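Local coordinates for protein molybdopterin biosynthesis enzyme, MoaB (Thermus thermophilus, PDB 2IS8) that probably binds molybdopterin or a precursor of it during biosynthesis of the molybdenum cofactor, at residues Phe2-Leu7 with Gly33-Ala38. Sequence-based numbering, arbitrary orientation.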
# COMPACT_ATOMS: atom_id res chain seq x y z
N PHE B 2 13.33 15.18 -18.47
CA PHE B 2 11.88 15.18 -18.30
C PHE B 2 11.32 16.52 -17.83
O PHE B 2 11.86 17.14 -16.92
CB PHE B 2 11.49 14.08 -17.32
CG PHE B 2 12.02 12.72 -17.70
CD1 PHE B 2 11.45 12.02 -18.75
CD2 PHE B 2 13.10 12.17 -17.02
CE1 PHE B 2 11.97 10.78 -19.13
CE2 PHE B 2 13.62 10.93 -17.40
CZ PHE B 2 13.05 10.24 -18.45
N ARG B 3 10.23 16.95 -18.46
CA ARG B 3 9.58 18.21 -18.12
C ARG B 3 8.74 18.01 -16.87
O ARG B 3 7.85 17.16 -16.83
CB ARG B 3 8.72 18.69 -19.28
CG ARG B 3 9.55 18.96 -20.54
CD ARG B 3 8.66 19.16 -21.75
NE ARG B 3 7.79 20.32 -21.60
CZ ARG B 3 6.49 20.31 -21.86
NH1 ARG B 3 5.90 19.20 -22.28
NH2 ARG B 3 5.78 21.42 -21.72
N VAL B 4 9.02 18.83 -15.86
CA VAL B 4 8.35 18.74 -14.58
C VAL B 4 7.49 19.95 -14.25
O VAL B 4 7.84 21.08 -14.57
CB VAL B 4 9.38 18.59 -13.44
CG1 VAL B 4 8.68 18.38 -12.09
CG2 VAL B 4 10.30 17.44 -13.74
N GLY B 5 6.36 19.69 -13.60
CA GLY B 5 5.47 20.75 -13.16
C GLY B 5 5.35 20.65 -11.65
O GLY B 5 5.18 19.55 -11.11
N ILE B 6 5.46 21.78 -10.96
CA ILE B 6 5.35 21.80 -9.50
C ILE B 6 4.07 22.54 -9.13
O ILE B 6 3.92 23.73 -9.41
CB ILE B 6 6.58 22.51 -8.86
CG1 ILE B 6 7.86 21.74 -9.21
CG2 ILE B 6 6.42 22.60 -7.34
CD1 ILE B 6 9.13 22.44 -8.81
N LEU B 7 3.15 21.83 -8.49
CA LEU B 7 1.87 22.41 -8.10
C LEU B 7 1.75 22.52 -6.58
O LEU B 7 1.65 21.51 -5.89
CB LEU B 7 0.72 21.56 -8.63
CG LEU B 7 -0.69 22.06 -8.34
CD1 LEU B 7 -0.89 23.42 -9.00
CD2 LEU B 7 -1.71 21.06 -8.85
N GLY B 33 19.76 16.57 -11.95
CA GLY B 33 19.18 15.40 -12.58
C GLY B 33 18.55 15.69 -13.93
O GLY B 33 18.50 16.85 -14.35
N PRO B 34 18.06 14.65 -14.63
CA PRO B 34 17.43 14.77 -15.95
C PRO B 34 16.06 15.42 -15.82
O PRO B 34 15.07 14.88 -16.30
CB PRO B 34 17.34 13.32 -16.42
CG PRO B 34 17.09 12.58 -15.14
CD PRO B 34 18.08 13.24 -14.19
N PHE B 35 16.03 16.58 -15.18
CA PHE B 35 14.79 17.28 -14.95
C PHE B 35 14.86 18.75 -15.31
O PHE B 35 15.87 19.41 -15.09
CB PHE B 35 14.40 17.19 -13.47
CG PHE B 35 14.34 15.79 -12.94
CD1 PHE B 35 13.31 14.94 -13.30
CD2 PHE B 35 15.35 15.31 -12.10
CE1 PHE B 35 13.26 13.63 -12.84
CE2 PHE B 35 15.31 14.00 -11.63
CZ PHE B 35 14.27 13.16 -12.00
N GLU B 36 13.77 19.26 -15.88
CA GLU B 36 13.66 20.67 -16.20
C GLU B 36 12.26 21.10 -15.79
O GLU B 36 11.26 20.54 -16.25
CB GLU B 36 13.92 20.93 -17.70
CG GLU B 36 13.09 20.12 -18.67
CD GLU B 36 13.55 20.30 -20.11
OE1 GLU B 36 14.58 20.98 -20.34
OE2 GLU B 36 12.89 19.75 -21.02
N VAL B 37 12.20 22.05 -14.87
CA VAL B 37 10.93 22.55 -14.36
C VAL B 37 10.33 23.48 -15.40
O VAL B 37 10.80 24.60 -15.61
CB VAL B 37 11.13 23.28 -13.02
CG1 VAL B 37 9.78 23.78 -12.49
CG2 VAL B 37 11.76 22.34 -12.01
N ALA B 38 9.27 22.99 -16.04
CA ALA B 38 8.60 23.71 -17.10
C ALA B 38 7.32 24.41 -16.65
O ALA B 38 6.70 25.13 -17.43
CB ALA B 38 8.29 22.76 -18.25
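Val4 and Phe35 meet on the tightly packed face of two parallel strands, where CG2 of Val4 reaches CD1 of Phe35 at 3.9 Å. With CG1 anti to the backbone N (chi1 -175°), CG2 falls anti to the carbonyl carbon, on the side of the Phe35 ring. The Phe2 ring lies beside that of Phe35: its CD2 lies 4.4 Å from CE1 of Phe35, while CG of Pro34 sits over one face of the Phe35 ring, offset toward the rim. Leu150 of helix 146-154 touches both phenylalanines, and farther along CD1 of Ile6 packs 4.0 Å from CG1 of Val37 beneath helix 21-30. Strands 2-9 and 35-43, joined through that helix, form a beta-alpha-beta unit in which 35-43 is an outermost strand of the chain's mixed sheet. A ladder of four backbone bonds holds the pair: it begins with Phe2 N donating to the carbonyl oxygen of Pro34, the residue at the centre of an inverse gamma turn; Glu36 N donates to Phe2 O and Ala38 N to Val4 O, and the straightest rung, Val4 N to Glu36 O, is 2.8 Å long at 169°. On the other face, where Glu36 is exposed, the fit is looser. OE2 of Glu36 approaches only the aliphatic CG of Arg3 (3.5 Å) and stays 5.2 Å from NE, with the carboxylate and guanidinium planes 80° apart; NH1 of Arg3 instead bonds to the carbonyl oxygen of Glu61.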